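Local coordinates for ABC transporter ATP-binding protein (Leptospira interrogans serovar Copenhageni, PDB 4HZI) that probably binds and hydrolyses ATP as the nucleotide-binding subunit of an orphan ABC transporter involved in manganese utilization and tolerance, at residues T48-V53 against K73-N78; I40-T45 against G82-T87; H232-I237 against W284-K289; L66-A71 against D269-P274. All coordinates share one frame; numbering follows the deposited sequence.

The four contacts trace the ATPase from its antiparallel sheet to its C-terminal hairpin. Contacts 1 and 2 are neighbours, their centres 7 Å apart, and along the chain the segments of contact 1 lie between those of contact 2. Strand 62-67 and helix 73-80 flank the phosphate-binding loop, so contacts 1 and 4 (centres 15 Å apart) share the bound sulfate. Contacts 3 and 4 (centres 11 Å apart) join the central mixed sheet to helix 264-271 and hairpin strand 283-288; their segments alternate along the chain, bringing the N-terminal P-loop region together with the C-terminal hairpin region, and both reach the second subunit. Contact 2 lies farthest from contact 3, about 30 Å between centres.

Contact 1: residues T48-V53 against K73-N78; sequences TILDSV and KSTLVN. With SO4 (sulfate ion), chain C.
The helix that follows the phosphate-binding loop, the Walker A element in a P-loop NTPase, packs here with Thr75 and Leu76 against Ile49, Leu50 and Val53. Leu50 is the hub. Its CD1 lies 3.8 Å from Thr75 CG2 and also rests against the backbone at Leu76 CA; the side chains of Leu50 and Thr75 slide past each other in opposite directions. Thr75 points its methyl at this apolar patch because CG2 stands anti to the backbone N, with OG1 at chi1 -58° beside that nitrogen. Ile49 crosses Thr75 at about a right angle, its CG2 methyl 3.9 Å from Thr75 OG1. Farther along, Leu76 CD1 touches Leu50 CD1 and, at 4.2 Å, Val53 CG1. The chain of residues 48-53 is irregular: Ile49 and Leu50 both face Tyr42 in a classic beta bulge, and Ser52 and Val53 both face Ile40 in a G1 bulge.

Away from this packing, the start of the helix holds a sulfate. Lys73 grips one oxygen twice, with N at 2.9 Å and NZ at 2.8 Å from sulfate O2, its chain bent back at chi3 and chi4. Ser74 N donates to sulfate O3 over 2.8 Å, while Gly72 N adds a further bond. An anion ringed by backbone amides and the lysine ammonium is typical of a P-loop, where the sulfate probably marks a nucleotide phosphate position.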
loop_
_atom_site.group_PDB
_atom_site.type_symbol
_atom_site.label_atom_id
_atom_site.label_comp_id
_atom_site.label_asym_id
_atom_site.label_seq_id
_atom_site.Cartn_x
_atom_site.Cartn_y
_atom_site.Cartn_z
ATOM N N THR A 48 -14.297 0.549 22.888
ATOM C CA THR A 48 -14.844 -0.534 22.088
ATOM C C THR A 48 -14.126 -0.561 20.722
ATOM O O THR A 48 -14.201 0.353 19.935
ATOM C CB THR A 48 -16.365 -0.375 21.939
ATOM O OG1 THR A 48 -16.973 -0.435 23.234
ATOM C CG2 THR A 48 -16.968 -1.515 21.091
ATOM N N ILE A 49 -13.367 -1.601 20.490
ATOM C CA ILE A 49 -12.623 -1.762 19.253
ATOM C C ILE A 49 -13.418 -2.545 18.178
ATOM O O ILE A 49 -13.340 -2.205 16.994
ATOM C CB ILE A 49 -11.311 -2.469 19.551
ATOM C CG1 ILE A 49 -10.484 -1.591 20.512
ATOM C CG2 ILE A 49 -10.546 -2.699 18.276
ATOM C CD1 ILE A 49 -9.239 -2.277 20.984
ATOM N N LEU A 50 -14.106 -3.593 18.608
ATOM C CA LEU A 50 -15.089 -4.291 17.780
ATOM C C LEU A 50 -16.405 -4.199 18.470
ATOM O O LEU A 50 -16.496 -4.446 19.662
ATOM C CB LEU A 50 -14.696 -5.738 17.577
ATOM C CG LEU A 50 -13.320 -5.868 16.920
ATOM C CD1 LEU A 50 -12.907 -7.315 16.885
ATOM C CD2 LEU A 50 -13.280 -5.304 15.500
ATOM N N ASP A 51 -17.427 -3.844 17.721
ATOM C CA ASP A 51 -18.768 -3.709 18.284
ATOM C C ASP A 51 -19.846 -4.544 17.606
ATOM O O ASP A 51 -20.306 -4.168 16.522
ATOM C CB ASP A 51 -19.117 -2.257 18.185
ATOM C CG ASP A 51 -20.421 -1.898 18.893
ATOM O OD1 ASP A 51 -21.124 -2.760 19.424
ATOM O OD2 ASP A 51 -20.713 -0.708 18.884
ATOM N N SER A 52 -20.193 -5.649 18.253
ATOM C CA SER A 52 -21.296 -6.545 17.873
ATOM C C SER A 52 -21.159 -7.033 16.412
ATOM O O SER A 52 -22.086 -6.936 15.584
ATOM C CB SER A 52 -22.652 -5.833 18.118
ATOM O OG SER A 52 -23.708 -6.761 18.006
ATOM N N VAL A 53 -19.981 -7.563 16.111
ATOM C CA VAL A 53 -19.641 -7.990 14.739
ATOM C C VAL A 53 -20.323 -9.324 14.451
ATOM O O VAL A 53 -20.200 -10.292 15.181
ATOM C CB VAL A 53 -18.100 -8.094 14.582
ATOM C CG1 VAL A 53 -17.706 -8.762 13.250
ATOM C CG2 VAL A 53 -17.500 -6.728 14.609
ATOM N N LYS A 73 -9.717 -4.236 11.406
ATOM C CA LYS A 73 -9.516 -5.452 10.665
ATOM C C LYS A 73 -8.447 -6.380 11.315
ATOM O O LYS A 73 -8.674 -7.595 11.418
ATOM C CB LYS A 73 -9.091 -5.118 9.239
ATOM C CG LYS A 73 -10.243 -4.441 8.484
ATOM C CD LYS A 73 -9.959 -4.312 7.009
ATOM C CE LYS A 73 -8.625 -3.731 6.750
ATOM N NZ LYS A 73 -8.499 -2.333 7.208
ATOM N N SER A 74 -7.333 -5.793 11.708
ATOM C CA SER A 74 -6.245 -6.614 12.288
ATOM C C SER A 74 -6.690 -7.225 13.598
ATOM O O SER A 74 -6.409 -8.388 13.828
ATOM C CB SER A 74 -4.975 -5.829 12.467
ATOM O OG SER A 74 -4.381 -5.613 11.185
ATOM N N THR A 75 -7.421 -6.469 14.409
ATOM C CA THR A 75 -8.020 -7.022 15.633
ATOM C C THR A 75 -8.943 -8.199 15.381
ATOM O O THR A 75 -8.900 -9.225 16.037
ATOM C CB THR A 75 -8.725 -5.907 16.431
ATOM O OG1 THR A 75 -7.763 -4.890 16.732
ATOM C CG2 THR A 75 -9.300 -6.452 17.711
ATOM N N LEU A 76 -9.793 -8.083 14.364
ATOM C CA LEU A 76 -10.696 -9.127 14.020
ATOM C C LEU A 76 -10.002 -10.415 13.604
ATOM O O LEU A 76 -10.409 -11.520 14.064
ATOM C CB LEU A 76 -11.705 -8.586 12.945
ATOM C CG LEU A 76 -12.898 -9.471 12.582
ATOM C CD1 LEU A 76 -13.717 -9.977 13.767
ATOM C CD2 LEU A 76 -13.800 -8.674 11.644
ATOM N N VAL A 77 -8.938 -10.278 12.821
ATOM C CA VAL A 77 -8.149 -11.414 12.342
ATOM C C VAL A 77 -7.538 -12.102 13.562
ATOM O O VAL A 77 -7.627 -13.330 13.688
ATOM C CB VAL A 77 -7.043 -10.954 11.382
ATOM C CG1 VAL A 77 -6.049 -12.071 11.118
ATOM C CG2 VAL A 77 -7.647 -10.463 10.062
ATOM N N ASN A 78 -6.982 -11.286 14.467
ATOM C CA ASN A 78 -6.421 -11.811 15.723
ATOM C C ASN A 78 -7.416 -12.591 16.579
ATOM O O ASN A 78 -7.083 -13.637 17.158
ATOM C CB ASN A 78 -5.775 -10.696 16.546
ATOM C CG ASN A 78 -4.550 -10.123 15.887
ATOM O OD1 ASN A 78 -3.957 -10.730 15.011
ATOM N ND2 ASN A 78 -4.162 -8.946 16.307
HETATM S S SO4 C . -7.235 -1.894 10.793
HETATM O O1 SO4 C . -7.608 -1.483 12.172
HETATM O O2 SO4 C . -8.505 -2.031 10.039
HETATM O O3 SO4 C . -6.620 -3.221 10.792
HETATM O O4 SO4 C . -6.411 -0.838 10.296
#

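Contact 2: residues I40-T45 against G82-T87; sequences ISYKPT and GMIWAT
The Tyr42 ring is sandwiched between two aliphatic groups. Ile84 CD1 sits over the centre of one face in a CH-pi contact, 3.6 Å from the ring centroid and 12° off the normal, while Pro44 CD lies over the centre of the opposite face. Trp85 O and Thr87 CG2 approach the ring obliquely near CD1, the carbonyl oxygen of Trp85 being 3.4 Å from Tyr42 CD1. Ile84 reaches over the ring with CG1 between its own backbone N and carbonyl carbon (chi1 61°), and its CG2 methyl comes beside the tyrosine OH.

This links the end of strand 36-42, in the antiparallel sheet of the ATPase, to the loop between helix 73-80 and strand 90-93; Gly82 closes that helix in a Schellman motif. The loop meets the end of the strand through Thr87. Thr87 N donates to Ser41 O over 2.8 Å. Thr87 OG1 accepts a weak bond from Lys43 N at 3.1 Å, so this one residue bonds the backbone on both flanks of Tyr42, at Ser41 in the strand and Lys43 just beyond it. Nearer the body of the strand, Ala86 CB packs on Ile40 CD1 at 3.7 Å, and Thr75 of helix 73-80 touches both Tyr42 and Ile84.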
loop_
_atom_site.group_PDB
_atom_site.type_symbol
_atom_site.label_atom_id
_atom_site.label_comp_id
_atom_site.label_asym_id
_atom_site.label_seq_id
_atom_site.Cartn_x
_atom_site.Cartn_y
_atom_site.Cartn_z
ATOM N N ILE A 40 -20.052 -10.341 18.053
ATOM C CA ILE A 40 -18.694 -10.313 18.624
ATOM C C ILE A 40 -18.259 -8.899 18.947
ATOM O O ILE A 40 -18.177 -7.989 18.102
ATOM C CB ILE A 40 -17.657 -11.061 17.726
ATOM C CG1 ILE A 40 -17.875 -12.561 17.823
ATOM C CG2 ILE A 40 -16.215 -10.695 18.104
ATOM C CD1 ILE A 40 -17.398 -13.258 19.104
ATOM N N SER A 41 -17.962 -8.701 20.234
ATOM C CA SER A 41 -17.469 -7.453 20.695
ATOM C C SER A 41 -16.120 -7.614 21.389
ATOM O O SER A 41 -15.813 -8.651 21.950
ATOM C CB SER A 41 -18.507 -6.836 21.653
ATOM O OG SER A 41 -19.530 -6.207 20.902
ATOM N N TYR A 42 -15.301 -6.583 21.297
ATOM C CA TYR A 42 -13.984 -6.576 21.921
ATOM C C TYR A 42 -13.731 -5.178 22.521
ATOM O O TYR A 42 -13.584 -4.179 21.807
ATOM C CB TYR A 42 -12.894 -6.929 20.922
ATOM C CG TYR A 42 -11.485 -7.025 21.502
ATOM C CD1 TYR A 42 -11.210 -7.895 22.559
ATOM C CD2 TYR A 42 -10.467 -6.220 21.035
ATOM C CE1 TYR A 42 -9.944 -7.966 23.136
ATOM C CE2 TYR A 42 -9.198 -6.288 21.604
ATOM C CZ TYR A 42 -8.949 -7.188 22.644
ATOM O OH TYR A 42 -7.696 -7.281 23.188
ATOM N N LYS A 43 -13.742 -5.120 23.854
ATOM C CA LYS A 43 -13.528 -3.875 24.601
ATOM C C LYS A 43 -12.546 -4.127 25.774
ATOM O O LYS A 43 -12.950 -4.258 26.930
ATOM C CB LYS A 43 -14.871 -3.423 25.130
ATOM C CG LYS A 43 -14.857 -2.021 25.717
ATOM C CD LYS A 43 -16.178 -1.678 26.373
ATOM C CE LYS A 43 -16.076 -0.366 27.133
ATOM N NZ LYS A 43 -17.044 -0.344 28.258
ATOM N N PRO A 44 -11.257 -4.238 25.475
ATOM C CA PRO A 44 -10.372 -4.744 26.522
ATOM C C PRO A 44 -10.097 -3.716 27.649
ATOM O O PRO A 44 -9.844 -4.133 28.778
ATOM C CB PRO A 44 -9.095 -5.072 25.772
ATOM C CG PRO A 44 -9.137 -4.190 24.546
ATOM C CD PRO A 44 -10.575 -4.114 24.181
ATOM N N THR A 45 -10.140 -2.425 27.330
ATOM C CA THR A 45 -9.756 -1.361 28.285
ATOM C C THR A 45 -10.542 -0.081 28.042
ATOM O O THR A 45 -9.973 0.939 27.632
ATOM C CB THR A 45 -8.268 -0.987 28.168
ATOM O OG1 THR A 45 -7.992 -0.432 26.871
ATOM C CG2 THR A 45 -7.376 -2.175 28.390
ATOM N N GLY A 82 -7.638 -16.809 17.353
ATOM C CA GLY A 82 -7.547 -17.196 18.779
ATOM C C GLY A 82 -6.458 -16.486 19.582
ATOM O O GLY A 82 -5.986 -17.023 20.616
ATOM N N MET A 83 -6.041 -15.307 19.125
ATOM C CA MET A 83 -4.941 -14.556 19.774
ATOM C C MET A 83 -5.458 -13.614 20.857
ATOM O O MET A 83 -4.711 -13.255 21.782
ATOM C CB MET A 83 -4.100 -13.747 18.780
ATOM C CG MET A 83 -3.272 -14.520 17.760
ATOM S SD MET A 83 -1.646 -15.110 18.316
ATOM C CE MET A 83 -0.909 -13.589 18.913
ATOM N N ILE A 84 -6.711 -13.185 20.710
ATOM C CA ILE A 84 -7.441 -12.414 21.701
ATOM C C ILE A 84 -8.822 -12.992 21.856
ATOM O O ILE A 84 -9.377 -13.619 20.927
ATOM C CB ILE A 84 -7.593 -10.920 21.336
ATOM C CG1 ILE A 84 -8.374 -10.760 20.038
ATOM C CG2 ILE A 84 -6.237 -10.258 21.243
ATOM C CD1 ILE A 84 -8.614 -9.301 19.669
ATOM N N TRP A 85 -9.351 -12.893 23.056
ATOM C CA TRP A 85 -10.698 -13.356 23.340
ATOM C C TRP A 85 -11.702 -12.250 23.198
ATOM O O TRP A 85 -11.480 -11.138 23.674
ATOM C CB TRP A 85 -10.821 -13.828 24.797
ATOM C CG TRP A 85 -10.270 -15.149 25.068
ATOM C CD1 TRP A 85 -9.217 -15.447 25.880
ATOM C CD2 TRP A 85 -10.763 -16.397 24.569
ATOM N NE1 TRP A 85 -9.013 -16.817 25.924
ATOM C CE2 TRP A 85 -9.952 -17.421 25.125
ATOM C CE3 TRP A 85 -11.810 -16.752 23.719
ATOM C CZ2 TRP A 85 -10.153 -18.771 24.835
ATOM C CZ3 TRP A 85 -12.010 -18.087 23.429
ATOM C CH2 TRP A 85 -11.180 -19.084 23.980
ATOM N N ALA A 86 -12.879 -12.569 22.659
ATOM C CA ALA A 86 -13.956 -11.628 22.576
ATOM C C ALA A 86 -14.423 -11.232 23.992
ATOM O O ALA A 86 -14.428 -12.072 24.896
ATOM C CB ALA A 86 -15.114 -12.234 21.832
ATOM N N THR A 87 -14.844 -9.988 24.155
ATOM C CA THR A 87 -15.418 -9.559 25.420
ATOM C C THR A 87 -16.869 -10.028 25.532
ATOM O O THR A 87 -17.352 -10.329 26.624
ATOM C CB THR A 87 -15.184 -8.040 25.657
ATOM O OG1 THR A 87 -15.792 -7.274 24.621
ATOM C CG2 THR A 87 -13.734 -7.742 25.619
#

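Contact 3: residues H232-I237 against W284-K289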
loop_
_atom_site.group_PDB
_atom_site.type_symbol
_atom_site.label_atom_id
_atom_site.label_comp_id
_atom_site.label_asym_id
_atom_site.label_seq_id
_atom_site.Cartn_x
_atom_site.Cartn_y
_atom_site.Cartn_z
ATOM N N HIS A 232 -8.044 -3.101 2.380
ATOM C CA HIS A 232 -8.591 -1.744 2.329
ATOM C C HIS A 232 -8.658 -1.209 0.918
ATOM O O HIS A 232 -9.054 -0.076 0.718
ATOM C CB HIS A 232 -7.865 -0.774 3.253
ATOM C CG HIS A 232 -6.469 -0.448 2.833
ATOM N ND1 HIS A 232 -5.406 -1.229 3.212
ATOM C CD2 HIS A 232 -5.943 0.599 2.149
ATOM C CE1 HIS A 232 -4.283 -0.707 2.747
ATOM N NE2 HIS A 232 -4.578 0.390 2.084
ATOM N N ARG A 233 -8.355 -2.041 -0.083
ATOM C CA ARG A 233 -8.331 -1.576 -1.468
ATOM C C ARG A 233 -9.181 -2.440 -2.378
ATOM O O ARG A 233 -8.757 -3.540 -2.728
ATOM C CB ARG A 233 -6.903 -1.613 -2.014
ATOM C CG ARG A 233 -5.992 -0.568 -1.407
ATOM C CD ARG A 233 -4.693 -0.528 -2.222
ATOM N NE ARG A 233 -3.676 0.131 -1.432
ATOM C CZ ARG A 233 -3.320 1.409 -1.539
ATOM N NH1 ARG A 233 -3.846 2.221 -2.470
ATOM N NH2 ARG A 233 -2.397 1.874 -0.706
ATOM N N PRO A 234 -10.336 -1.925 -2.822
ATOM C CA PRO A 234 -11.241 -2.734 -3.629
ATOM C C PRO A 234 -10.606 -3.324 -4.870
ATOM O O PRO A 234 -10.966 -4.457 -5.253
ATOM C CB PRO A 234 -12.340 -1.738 -3.993
ATOM C CG PRO A 234 -12.418 -0.889 -2.804
ATOM C CD PRO A 234 -10.993 -0.666 -2.413
ATOM N N GLU A 235 -9.612 -2.654 -5.433
ATOM C CA GLU A 235 -8.973 -3.156 -6.664
ATOM C C GLU A 235 -8.151 -4.420 -6.496
ATOM O O GLU A 235 -7.814 -5.052 -7.484
ATOM C CB GLU A 235 -8.117 -2.070 -7.369
ATOM C CG GLU A 235 -6.920 -1.586 -6.574
ATOM C CD GLU A 235 -7.265 -0.469 -5.558
ATOM O OE1 GLU A 235 -8.448 -0.275 -5.105
ATOM O OE2 GLU A 235 -6.323 0.251 -5.237
ATOM N N GLU A 236 -7.863 -4.805 -5.255
ATOM C CA GLU A 236 -7.102 -5.994 -4.920
ATOM C C GLU A 236 -7.936 -7.257 -4.823
ATOM O O GLU A 236 -7.396 -8.303 -4.434
ATOM C CB GLU A 236 -6.438 -5.800 -3.549
ATOM C CG GLU A 236 -5.277 -4.834 -3.577
ATOM C CD GLU A 236 -4.681 -4.548 -2.208
ATOM O OE1 GLU A 236 -5.107 -5.136 -1.168
ATOM O OE2 GLU A 236 -3.738 -3.758 -2.205
ATOM N N ILE A 237 -9.247 -7.160 -5.066
ATOM C CA ILE A 237 -10.165 -8.275 -4.773
ATOM C C ILE A 237 -10.386 -9.108 -6.026
ATOM O O ILE A 237 -11.006 -8.639 -6.955
ATOM C CB ILE A 237 -11.547 -7.765 -4.299
ATOM C CG1 ILE A 237 -11.382 -6.966 -3.000
ATOM C CG2 ILE A 237 -12.461 -8.935 -4.050
ATOM C CD1 ILE A 237 -12.579 -6.168 -2.585
ATOM N N TRP A 284 -12.903 -4.506 -9.497
ATOM C CA TRP A 284 -13.744 -3.479 -8.940
ATOM C C TRP A 284 -12.986 -2.166 -9.039
ATOM O O TRP A 284 -11.895 -2.098 -8.516
ATOM C CB TRP A 284 -14.009 -3.776 -7.430
ATOM C CG TRP A 284 -14.887 -4.956 -7.236
ATOM C CD1 TRP A 284 -14.508 -6.215 -6.869
ATOM C CD2 TRP A 284 -16.294 -5.005 -7.440
ATOM N NE1 TRP A 284 -15.606 -7.046 -6.841
ATOM C CE2 TRP A 284 -16.712 -6.326 -7.163
ATOM C CE3 TRP A 284 -17.253 -4.051 -7.800
ATOM C CZ2 TRP A 284 -18.063 -6.728 -7.253
ATOM C CZ3 TRP A 284 -18.586 -4.441 -7.876
ATOM C CH2 TRP A 284 -18.976 -5.770 -7.601
ATOM N N SER A 285 -13.595 -1.148 -9.644
ATOM C CA SER A 285 -13.081 0.225 -9.706
ATOM C C SER A 285 -13.961 1.078 -8.823
ATOM O O SER A 285 -15.180 1.164 -9.027
ATOM C CB SER A 285 -13.086 0.799 -11.154
ATOM O OG SER A 285 -12.748 2.167 -11.169
ATOM N N VAL A 286 -13.362 1.670 -7.796
ATOM C CA VAL A 286 -14.070 2.527 -6.847
ATOM C C VAL A 286 -13.275 3.865 -6.776
ATOM O O VAL A 286 -12.171 3.942 -6.198
ATOM C CB VAL A 286 -14.176 1.856 -5.477
ATOM C CG1 VAL A 286 -14.953 2.709 -4.482
ATOM C CG2 VAL A 286 -14.824 0.473 -5.618
ATOM N N ILE A 287 -13.827 4.892 -7.402
ATOM C CA ILE A 287 -13.120 6.148 -7.635
ATOM C C ILE A 287 -13.970 7.293 -7.121
ATOM O O ILE A 287 -15.137 7.380 -7.453
ATOM C CB ILE A 287 -12.864 6.342 -9.139
ATOM C CG1 ILE A 287 -11.893 5.256 -9.693
ATOM C CG2 ILE A 287 -12.399 7.765 -9.432
ATOM C CD1 ILE A 287 -11.763 5.270 -11.196
ATOM N N PRO A 288 -13.386 8.176 -6.327
ATOM C CA PRO A 288 -14.043 9.355 -5.819
ATOM C C PRO A 288 -14.591 10.225 -6.920
ATOM O O PRO A 288 -13.929 10.438 -7.965
ATOM C CB PRO A 288 -12.916 10.083 -5.071
ATOM C CG PRO A 288 -11.985 9.001 -4.680
ATOM C CD PRO A 288 -11.983 8.094 -5.851
ATOM N N LYS A 289 -15.809 10.722 -6.725
ATOM C CA LYS A 289 -16.340 11.710 -7.676
ATOM C C LYS A 289 -15.730 13.103 -7.472
ATOM O O LYS A 289 -15.447 13.515 -6.341
ATOM C CB LYS A 289 -17.856 11.817 -7.552
ATOM C CG LYS A 289 -18.576 10.542 -7.912
ATOM C CD LYS A 289 -20.069 10.810 -8.035
ATOM C CE LYS A 289 -20.773 9.618 -8.635
ATOM N NZ LYS A 289 -22.204 9.625 -8.254
HETATM O O HOH W 1 -11.128 -5.916 -7.828
HETATM O O HOH W 2 -10.530 1.002 -7.581
HETATM O O HOH W 3 -10.449 2.167 -4.710
#
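Trp284 meets the turn at Pro234 from its first side-chain carbon onward. Trp284 CB lies 3.8 Å from Pro234 O and 4.3 Å from Pro234 CB. With CG anti to the carbonyl carbon (chi1 -70°), the indole leads on toward Ile237, where Trp284 CD1 is 4.2 Å from Ile237 CB; both that carbon and Pro234 O approach the ring system obliquely. Beyond the two segments, Arg279 makes a cation-pi contact with the indole and Phe262 meets it edge-to-face. Two residues along the strand, Val286 CG2 lies across Pro234, 3.7 Å from Pro234 CB, the two side chains crossing at about a right angle.

Polar atoms are bridged by water. One molecule accepts from Trp284 N over 2.8 Å and donates to Pro234 O and Ile237 O, using three backbone groups to tie the 3-10 turn to the strand. Another donates to Glu235 OE1 at 3.2 Å and to Val286 O at 2.9 Å.

Pro234 and Ile237 also pack on strand 62-67 of the central sheet, and Pro234 and Val286 on helix 264-271. The turn is wedged between that sheet, the helix and the C-terminal hairpin of strands 275-280 and 283-288, while Val286 touches Leu206 of the second subunit.

Contact 4: residues L66-A71 against D269-P274; sequences LGRNGA and DLYDIP. With SO4 (sulfate ion), chain C.
Leu66, near the end of strand 62-67, reaches helix 264-271 with both methyls. Leu66 CD2 lies 3.8 Å from Leu270 CD2, while Leu66 CD1 is 3.5 Å from Tyr271 OH, the phenol arriving at about a right angle to the leucine. CG stands anti to the backbone N (chi1 179°), which carries the branch toward the helix.

After Gly67 the chain leaves the strand, and Arg68 spans the gap to the helix end. Arg68 CD approaches the Tyr271 ring obliquely, 3.5 Å from Tyr271 CD1, as the side chains slide past in opposite directions; the guanidinium is tilted 24° from the ring plane and lies beyond the ring, not stacked. In the guanidinium plane, Arg68 NH1 donates to Leu270 O over 2.9 Å, on a lone pair and in the carbonyl plane, and to Asp272 OD2 over 3.1 Å. This second bond is also a salt bridge, although it meets the carboxylate from above its plane. Water adds a further link from Arg68 NH2 to the same oxygen, and Asp272 OD1 pairs with Lys248. Asp272, with positive phi, is where the chain departs from the helix, and there NH1 bonds one main-chain carbonyl and one side-chain carboxylate.

Residues 66-71 run from the strand into the P-loop characteristic of ABC ATPases, whose strand-loop-helix geometry wraps an anion. Arg68 to Ala71 form a type II turn closed by Ala71 N to Arg68 O at 3.1 Å. Asn69 N bonds Asp205, and Tyr271 O bonds Thr207, both of the second subunit. At Gly70 the backbone N donates to sulfate O4 over 2.8 Å.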
loop_
_atom_site.group_PDB
_atom_site.type_symbol
_atom_site.label_atom_id
_atom_site.label_comp_id
_atom_site.label_asym_id
_atom_site.label_seq_id
_atom_site.Cartn_x
_atom_site.Cartn_y
_atom_site.Cartn_z
ATOM N N LEU A 66 -13.721 -5.809 3.779
ATOM C CA LEU A 66 -13.252 -4.528 3.249
ATOM C C LEU A 66 -13.453 -3.471 4.328
ATOM O O LEU A 66 -14.563 -3.289 4.852
ATOM C CB LEU A 66 -13.999 -4.112 1.997
ATOM C CG LEU A 66 -13.619 -2.782 1.345
ATOM C CD1 LEU A 66 -12.216 -2.786 0.724
ATOM C CD2 LEU A 66 -14.604 -2.331 0.272
ATOM N N GLY A 67 -12.362 -2.824 4.724
ATOM C CA GLY A 67 -12.504 -1.831 5.783
ATOM C C GLY A 67 -11.575 -0.673 5.587
ATOM O O GLY A 67 -10.577 -0.810 4.950
ATOM N N ARG A 68 -11.931 0.479 6.124
ATOM C CA ARG A 68 -11.041 1.633 6.193
ATOM C C ARG A 68 -9.812 1.356 7.037
ATOM O O ARG A 68 -9.815 0.456 7.878
ATOM C CB ARG A 68 -11.792 2.818 6.804
ATOM C CG ARG A 68 -13.154 3.116 6.164
ATOM C CD ARG A 68 -13.038 4.126 5.075
ATOM N NE ARG A 68 -12.543 5.354 5.646
ATOM C CZ ARG A 68 -13.289 6.356 6.113
ATOM N NH1 ARG A 68 -14.639 6.316 6.095
ATOM N NH2 ARG A 68 -12.660 7.426 6.609
ATOM N N ASN A 69 -8.730 2.116 6.864
ATOM C CA ASN A 69 -7.651 1.904 7.857
ATOM C C ASN A 69 -8.133 2.403 9.210
ATOM O O ASN A 69 -8.996 3.284 9.338
ATOM C CB ASN A 69 -6.285 2.475 7.503
ATOM C CG ASN A 69 -5.619 1.725 6.363
ATOM O OD1 ASN A 69 -5.558 0.433 6.289
ATOM N ND2 ASN A 69 -5.138 2.527 5.428
ATOM N N GLY A 70 -7.748 1.630 10.196
ATOM C CA GLY A 70 -8.198 1.813 11.571
ATOM C C GLY A 70 -9.558 1.237 11.891
ATOM O O GLY A 70 -10.043 1.415 13.017
ATOM N N ALA A 71 -10.171 0.457 10.987
ATOM C CA ALA A 71 -11.513 -0.063 11.227
ATOM C C ALA A 71 -11.570 -1.218 12.194
ATOM O O ALA A 71 -12.642 -1.611 12.601
ATOM C CB ALA A 71 -12.190 -0.500 9.887
ATOM N N ASP A 269 -21.379 4.906 2.138
ATOM C CA ASP A 269 -21.574 4.840 3.561
ATOM C C ASP A 269 -20.271 4.403 4.230
ATOM O O ASP A 269 -19.879 4.938 5.256
ATOM C CB ASP A 269 -22.705 3.877 3.922
ATOM C CG ASP A 269 -23.041 3.883 5.399
ATOM O OD1 ASP A 269 -22.583 4.793 6.107
ATOM O OD2 ASP A 269 -23.766 2.970 5.864
ATOM N N LEU A 270 -19.541 3.491 3.598
ATOM C CA LEU A 270 -18.280 3.053 4.158
ATOM C C LEU A 270 -17.188 4.178 4.116
ATOM O O LEU A 270 -16.439 4.338 5.043
ATOM C CB LEU A 270 -17.777 1.829 3.370
ATOM C CG LEU A 270 -16.472 1.223 3.801
ATOM C CD1 LEU A 270 -16.535 0.710 5.223
ATOM C CD2 LEU A 270 -16.081 0.113 2.835
ATOM N N TYR A 271 -17.097 4.840 2.992
ATOM C CA TYR A 271 -15.991 5.721 2.688
ATOM C C TYR A 271 -16.342 7.195 2.957
ATOM O O TYR A 271 -15.441 8.048 2.968
ATOM C CB TYR A 271 -15.567 5.523 1.243
ATOM C CG TYR A 271 -14.774 4.261 1.078
ATOM C CD1 TYR A 271 -13.524 4.129 1.645
ATOM C CD2 TYR A 271 -15.296 3.170 0.401
ATOM C CE1 TYR A 271 -12.793 2.976 1.546
ATOM C CE2 TYR A 271 -14.553 2.013 0.268
ATOM C CZ TYR A 271 -13.289 1.911 0.819
ATOM O OH TYR A 271 -12.569 0.714 0.682
ATOM N N ASP A 272 -17.625 7.489 3.177
ATOM C CA ASP A 272 -18.071 8.865 3.511
ATOM C C ASP A 272 -17.875 9.920 2.407
ATOM O O ASP A 272 -17.834 11.122 2.687
ATOM C CB ASP A 272 -17.368 9.331 4.794
ATOM C CG ASP A 272 -17.761 8.529 6.013
ATOM O OD1 ASP A 272 -18.957 8.168 6.177
ATOM O OD2 ASP A 272 -16.868 8.273 6.842
ATOM N N ILE A 273 -17.778 9.491 1.156
ATOM C CA ILE A 273 -17.666 10.393 0.042
ATOM C C ILE A 273 -18.363 9.851 -1.161
ATOM O O ILE A 273 -18.536 8.638 -1.277
ATOM C CB ILE A 273 -16.171 10.640 -0.371
ATOM C CG1 ILE A 273 -15.417 9.327 -0.556
ATOM C CG2 ILE A 273 -15.470 11.451 0.677
ATOM C CD1 ILE A 273 -14.083 9.505 -1.242
ATOM N N PRO A 274 -18.759 10.749 -2.076
ATOM C CA PRO A 274 -19.345 10.306 -3.297
ATOM C C PRO A 274 -18.336 9.512 -4.127
ATOM O O PRO A 274 -17.150 9.905 -4.240
ATOM C CB PRO A 274 -19.837 11.606 -3.964
ATOM C CG PRO A 274 -19.875 12.625 -2.881
ATOM C CD PRO A 274 -18.774 12.228 -1.953
HETATM S S SO4 C . -7.235 -1.894 10.793
HETATM O O1 SO4 C . -7.608 -1.483 12.172
HETATM O O2 SO4 C . -8.505 -2.031 10.039
HETATM O O3 SO4 C . -6.620 -3.221 10.792
HETATM O O4 SO4 C . -6.411 -0.838 10.296
HETATM O O HOH W 4 -14.659 9.499 7.248
#